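Local structure of glucose-6-phosphate isomerase like protein (Thermus thermophilus, 1WIW) at residues Asn151-Leu156 / Ala266-Leu271; Gly177-Leu182 / Tyr260-Thr265. The protein probably isomerises glucose 6-phosphate or mannose 6-phosphate to fructose 6-phosphate, as members of the PGI/PMI family do. One frame throughout, in Å; residues are numbered along the deposited sequence.

Contact 1: residues Asn151-Leu156 / Ala266-Leu271; sequences NPAKFL and AYYLAL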
loop_
_atom_site.group_PDB
_atom_site.type_symbol
_atom_site.label_atom_id
_atom_site.label_comp_id
_atom_site.label_asym_id
_atom_site.label_seq_id
_atom_site.Cartn_x
_atom_site.Cartn_y
_atom_site.Cartn_z
ATOM N N ASN B 151 15.498 -25.830 -3.389
ATOM C CA ASN B 151 14.199 -25.233 -3.109
ATOM C C ASN B 151 14.348 -23.725 -2.895
ATOM O O ASN B 151 14.929 -23.291 -1.902
ATOM C CB ASN B 151 13.617 -25.895 -1.859
ATOM C CG ASN B 151 12.179 -25.510 -1.607
ATOM O OD1 ASN B 151 11.808 -24.347 -1.724
ATOM N ND2 ASN B 151 11.359 -26.492 -1.240
ATOM N N PRO B 152 13.830 -22.909 -3.831
ATOM C CA PRO B 152 13.910 -21.445 -3.748
ATOM C C PRO B 152 13.209 -20.836 -2.539
ATOM O O PRO B 152 13.683 -19.844 -1.988
ATOM C CB PRO B 152 13.274 -20.983 -5.065
ATOM C CG PRO B 152 13.551 -22.118 -5.990
ATOM C CD PRO B 152 13.266 -23.322 -5.126
ATOM N N ALA B 153 12.078 -21.415 -2.142
ATOM C CA ALA B 153 11.325 -20.909 -0.996
ATOM C C ALA B 153 12.075 -21.177 0.302
ATOM O O ALA B 153 12.136 -20.310 1.172
ATOM C CB ALA B 153 9.936 -21.547 -0.941
ATOM N N LYS B 154 12.640 -22.375 0.439
ATOM C CA LYS B 154 13.400 -22.703 1.643
ATOM C C LYS B 154 14.625 -21.802 1.704
ATOM O O LYS B 154 14.951 -21.260 2.755
ATOM C CB LYS B 154 13.861 -24.169 1.642
ATOM C CG LYS B 154 12.749 -25.177 1.869
ATOM C CD LYS B 154 13.292 -26.588 2.053
ATOM C CE LYS B 154 12.166 -27.608 2.211
ATOM N NZ LYS B 154 12.687 -29.006 2.297
ATOM N N PHE B 155 15.304 -21.653 0.570
ATOM C CA PHE B 155 16.495 -20.820 0.511
ATOM C C PHE B 155 16.172 -19.377 0.891
ATOM O O PHE B 155 16.880 -18.780 1.696
ATOM C CB PHE B 155 17.110 -20.851 -0.890
ATOM C CG PHE B 155 18.478 -20.220 -0.960
ATOM C CD1 PHE B 155 19.614 -20.950 -0.617
ATOM C CD2 PHE B 155 18.625 -18.883 -1.322
ATOM C CE1 PHE B 155 20.880 -20.357 -0.631
ATOM C CE2 PHE B 155 19.885 -18.277 -1.338
ATOM C CZ PHE B 155 21.014 -19.018 -0.991
ATOM N N LEU B 156 15.102 -18.821 0.319
ATOM C CA LEU B 156 14.716 -17.436 0.611
ATOM C C LEU B 156 14.288 -17.261 2.069
ATOM O O LEU B 156 14.555 -16.228 2.682
ATOM C CB LEU B 156 13.580 -16.982 -0.315
ATOM C CG LEU B 156 13.112 -15.525 -0.150
ATOM C CD1 LEU B 156 14.309 -14.583 -0.295
ATOM C CD2 LEU B 156 12.038 -15.190 -1.194
ATOM N N ALA B 266 6.776 -17.977 2.873
ATOM C CA ALA B 266 6.202 -17.576 4.151
ATOM C C ALA B 266 5.964 -18.814 5.016
ATOM O O ALA B 266 6.144 -18.771 6.231
ATOM C CB ALA B 266 4.890 -16.835 3.923
ATOM N N TYR B 267 5.557 -19.911 4.378
ATOM C CA TYR B 267 5.304 -21.176 5.073
ATOM C C TYR B 267 6.575 -21.650 5.775
ATOM O O TYR B 267 6.562 -21.967 6.972
ATOM C CB TYR B 267 4.852 -22.248 4.071
ATOM C CG TYR B 267 4.731 -23.648 4.656
ATOM C CD1 TYR B 267 3.612 -24.028 5.402
ATOM C CD2 TYR B 267 5.759 -24.575 4.497
ATOM C CE1 TYR B 267 3.524 -25.306 5.982
ATOM C CE2 TYR B 267 5.683 -25.851 5.072
ATOM C CZ TYR B 267 4.569 -26.209 5.813
ATOM O OH TYR B 267 4.522 -27.457 6.404
ATOM N N TYR B 268 7.667 -21.710 5.015
ATOM C CA TYR B 268 8.955 -22.137 5.553
ATOM C C TYR B 268 9.504 -21.167 6.600
ATOM O O TYR B 268 10.138 -21.594 7.564
ATOM C CB TYR B 268 9.969 -22.322 4.416
ATOM C CG TYR B 268 9.670 -23.532 3.555
ATOM C CD1 TYR B 268 9.474 -23.407 2.176
ATOM C CD2 TYR B 268 9.543 -24.804 4.130
ATOM C CE1 TYR B 268 9.149 -24.526 1.383
ATOM C CE2 TYR B 268 9.219 -25.924 3.352
ATOM C CZ TYR B 268 9.020 -25.778 1.984
ATOM O OH TYR B 268 8.658 -26.874 1.227
ATOM N N LEU B 269 9.256 -19.871 6.432
ATOM C CA LEU B 269 9.751 -18.908 7.411
ATOM C C LEU B 269 9.080 -19.162 8.762
ATOM O O LEU B 269 9.728 -19.111 9.806
ATOM C CB LEU B 269 9.489 -17.470 6.946
ATOM C CG LEU B 269 9.948 -16.350 7.892
ATOM C CD1 LEU B 269 11.432 -16.505 8.231
ATOM C CD2 LEU B 269 9.703 -15.007 7.237
ATOM N N ALA B 270 7.778 -19.436 8.745
ATOM C CA ALA B 270 7.058 -19.721 9.981
ATOM C C ALA B 270 7.704 -20.924 10.667
ATOM O O ALA B 270 7.909 -20.917 11.886
ATOM C CB ALA B 270 5.589 -20.016 9.687
ATOM N N LEU B 271 8.033 -21.951 9.882
ATOM C CA LEU B 271 8.666 -23.145 10.436
ATOM C C LEU B 271 10.016 -22.791 11.055
ATOM O O LEU B 271 10.391 -23.340 12.091
ATOM C CB LEU B 271 8.841 -24.226 9.358
ATOM C CG LEU B 271 7.545 -24.767 8.735
ATOM C CD1 LEU B 271 7.846 -26.028 7.928
ATOM C CD2 LEU B 271 6.537 -25.087 9.831
#
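The ring of Tyr-268 carries this contact, with the aliphatic part of Lys-154 laid over one face of it. Lys-154 CG stands 3.6 Å from the ring centroid and 6° off the ring normal, a CH-pi contact over the centre, and the extended chain then crosses the ring until CE lies 3.6 Å from Tyr-268 CE2. Beyond the ring, Lys-154 NZ forms a salt bridge with Asp-5 and hydrogen bonds to carbonyls including that of Pro-144, so the long lysine chain gives the ring an apolar stem and carries its charge to a cluster of oxygens. The opposite ring face meets Tyr-267, while the single methyl of Ala-153 meets the ring edge in plane, CB 3.7 Å from Tyr-268 CD1. Asn-151 and Tyr-268 point toward each other from opposite directions, the amide plane 88° from the ring plane; Asn-151 ND2 and Tyr-268 OH both donate to Leu-142 O. A leucine in place of Tyr-268 would probably strip the Lys-154 chain of its flat partner and leave the Leu-142 carbonyl one donor short. Turned beside its own carbonyl carbon (chi1 -171°), the Asn-151 amide sets OD1 3.0 Å from Lys-154 N, which stands above the carbonyl plane; Ala-153 N adds a weak bond, completing an asparagine N-cap in the C-terminal SIS domain.

Contact 2: residues Gly177-Leu182 / Tyr260-Thr265; sequences GAVQTL and YRMAWT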
loop_
_atom_site.group_PDB
_atom_site.type_symbol
_atom_site.label_atom_id
_atom_site.label_comp_id
_atom_site.label_asym_id
_atom_site.label_seq_id
_atom_site.Cartn_x
_atom_site.Cartn_y
_atom_site.Cartn_z
ATOM N N GLY B 177 1.583 -5.767 -1.574
ATOM C CA GLY B 177 0.631 -5.810 -0.482
ATOM C C GLY B 177 0.136 -7.220 -0.221
ATOM O O GLY B 177 -0.006 -7.624 0.929
ATOM N N ALA B 178 -0.121 -7.974 -1.285
ATOM C CA ALA B 178 -0.603 -9.342 -1.131
ATOM C C ALA B 178 0.462 -10.230 -0.481
ATOM O O ALA B 178 0.138 -11.113 0.319
ATOM C CB ALA B 178 -1.005 -9.914 -2.494
ATOM N N VAL B 179 1.727 -10.006 -0.837
ATOM C CA VAL B 179 2.817 -10.790 -0.270
ATOM C C VAL B 179 3.062 -10.372 1.176
ATOM O O VAL B 179 3.368 -11.209 2.029
ATOM C CB VAL B 179 4.120 -10.645 -1.090
ATOM C CG1 VAL B 179 5.283 -11.296 -0.342
ATOM C CG2 VAL B 179 3.954 -11.329 -2.460
ATOM N N GLN B 180 2.930 -9.077 1.452
ATOM C CA GLN B 180 3.105 -8.577 2.818
ATOM C C GLN B 180 2.081 -9.304 3.689
ATOM O O GLN B 180 2.374 -9.704 4.819
ATOM C CB GLN B 180 2.845 -7.068 2.873
ATOM C CG GLN B 180 3.085 -6.429 4.242
ATOM C CD GLN B 180 2.826 -4.928 4.237
ATOM O OE1 GLN B 180 3.289 -4.199 5.121
ATOM N NE2 GLN B 180 2.075 -4.460 3.249
ATOM N N THR B 181 0.877 -9.474 3.144
ATOM C CA THR B 181 -0.203 -10.159 3.848
ATOM C C THR B 181 0.107 -11.638 4.067
ATOM O O THR B 181 -0.211 -12.197 5.125
ATOM C CB THR B 181 -1.535 -10.006 3.079
ATOM O OG1 THR B 181 -2.029 -8.674 3.255
ATOM C CG2 THR B 181 -2.584 -10.996 3.578
ATOM N N LEU B 182 0.722 -12.276 3.074
ATOM C CA LEU B 182 1.077 -13.690 3.201
ATOM C C LEU B 182 2.069 -13.893 4.347
ATOM O O LEU B 182 1.951 -14.841 5.119
ATOM C CB LEU B 182 1.697 -14.217 1.899
ATOM C CG LEU B 182 0.719 -14.598 0.783
ATOM C CD1 LEU B 182 1.468 -14.850 -0.515
ATOM C CD2 LEU B 182 -0.066 -15.840 1.203
ATOM N N TYR B 260 2.522 -17.336 -5.391
ATOM C CA TYR B 260 2.577 -18.729 -4.933
ATOM C C TYR B 260 3.929 -19.080 -4.302
ATOM O O TYR B 260 3.983 -19.713 -3.247
ATOM C CB TYR B 260 2.293 -19.677 -6.102
ATOM C CG TYR B 260 2.194 -21.152 -5.730
ATOM C CD1 TYR B 260 1.186 -21.613 -4.880
ATOM C CD2 TYR B 260 3.076 -22.086 -6.268
ATOM C CE1 TYR B 260 1.053 -22.973 -4.578
ATOM C CE2 TYR B 260 2.955 -23.457 -5.969
ATOM C CZ TYR B 260 1.940 -23.888 -5.129
ATOM O OH TYR B 260 1.795 -25.231 -4.851
ATOM N N ARG B 261 5.023 -18.680 -4.941
ATOM C CA ARG B 261 6.342 -18.973 -4.383
ATOM C C ARG B 261 6.524 -18.260 -3.041
ATOM O O ARG B 261 7.211 -18.758 -2.150
ATOM C CB ARG B 261 7.455 -18.544 -5.344
ATOM C CG ARG B 261 8.847 -18.807 -4.782
ATOM C CD ARG B 261 9.961 -18.341 -5.708
ATOM N NE ARG B 261 9.992 -19.077 -6.966
ATOM C CZ ARG B 261 11.065 -19.156 -7.749
ATOM N NH1 ARG B 261 11.020 -19.844 -8.883
ATOM N NH2 ARG B 261 12.191 -18.556 -7.387
HETATM N N MSE B 262 5.919 -17.085 -2.897
HETATM C CA MSE B 262 6.024 -16.351 -1.639
HETATM C C MSE B 262 5.165 -17.004 -0.553
HETATM O O MSE B 262 5.495 -16.934 0.627
HETATM C CB MSE B 262 5.615 -14.888 -1.829
HETATM C CG MSE B 262 6.600 -14.095 -2.679
HETATM SE SE MSE B 262 8.412 -14.042 -1.929
HETATM C CE MSE B 262 8.684 -12.155 -2.016
ATOM N N ALA B 263 4.062 -17.638 -0.943
ATOM C CA ALA B 263 3.217 -18.310 0.046
ATOM C C ALA B 263 4.050 -19.443 0.637
ATOM O O ALA B 263 4.079 -19.641 1.850
ATOM C CB ALA B 263 1.954 -18.865 -0.607
ATOM N N TRP B 264 4.732 -20.182 -0.234
ATOM C CA TRP B 264 5.596 -21.271 0.203
ATOM C C TRP B 264 6.746 -20.733 1.054
ATOM O O TRP B 264 7.131 -21.340 2.051
ATOM C CB TRP B 264 6.175 -22.014 -1.007
ATOM C CG TRP B 264 5.358 -23.199 -1.449
ATOM C CD1 TRP B 264 4.647 -23.320 -2.605
ATOM C CD2 TRP B 264 5.193 -24.437 -0.744
ATOM N NE1 TRP B 264 4.049 -24.561 -2.670
ATOM C CE2 TRP B 264 4.367 -25.265 -1.539
ATOM C CE3 TRP B 264 5.665 -24.928 0.484
ATOM C CZ2 TRP B 264 4.000 -26.560 -1.147
ATOM C CZ3 TRP B 264 5.300 -26.222 0.875
ATOM C CH2 TRP B 264 4.475 -27.020 0.060
ATOM N N THR B 265 7.297 -19.590 0.653
ATOM C CA THR B 265 8.407 -18.993 1.383
ATOM C C THR B 265 7.940 -18.616 2.792
ATOM O O THR B 265 8.616 -18.911 3.777
ATOM C CB THR B 265 8.936 -17.743 0.645
ATOM O OG1 THR B 265 9.409 -18.128 -0.655
ATOM C CG2 THR B 265 10.073 -17.089 1.425
#
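Val-179 and Leu-182 meet Met-262 and Ala-263 without any ring between them; the flat groups, Tyr-260 and Trp-264, belong to the second helix alone. One face of the Tyr-260 ring receives the indole, whose CD1 lies 3.7 Å above that ring's plane, offset toward the rim, and Tyr-260 CE2 in turn lies in the indole plane at its edge. Trp-264 NE1 gives a weak but fairly straight bond (164°) to Tyr-260 OH, a hydroxyl also bonded to Leu-21 O. In the SIS-type alpha-beta domain, the helices 174-185 and 251-272 run nearly side by side, their local axes 9.5 Å apart and crossing at -21°. Val-179 and Met-262 also touch Leu-221, on the middle strand of the three-stranded parallel sheet, so the pair packs against that sheet.

Met-262, a selenomethionine in the crystal, crosses the Val-179 side chain at about a right angle. Its flexible chain bends at chi2 and chi3 and lies across the branched valine: CG touches Val-179 CG2 at 3.8 Å, while the terminal CE comes to 3.9 Å from Val-179 CG1. The two valine methyls thus offer a broad, rigid surface to a supple partner. One turn further on, Leu-182 sends CD1 against the backbone of the other helix, 3.8 Å from Ala-263 N, and to 4.0 Å from Ala-263 CB. The short alanine suits a place where the leucine fork bears directly on the main chain.

Three residues after Met-262, Thr-265, which faces helix 152-160, turns its hydroxyl back along its own helix: OG1 donates to Arg-261 O at 2.7 Å, while Thr-265 N reaches the same oxygen from the opposite face of the carbonyl plane.

Contacts 1 and 2 use successive turns of helix 251-272, the segment 260-265 running straight into 266-271, and their centres lie 11 Å apart. The helix therefore meets two partners: helix 174-185 in contact 2, about 5 Å from the centre of the chain, and the start of helix 152-160 in contact 1, about 15 Å from it. Residues of each also reach the other contact's helix. Thr-265, in segment 260-265, has OG1 3.4 Å from Ala-153 CA and CG2 3.8 Å from Leu-156 CG. Ala-266, in segment 266-271, brings CB to 3.7 Å from Leu-182 O, its small side chain fitting close to that carbonyl. Both contacts are buried, and helix 251-272 joins them within the C-terminal SIS domain.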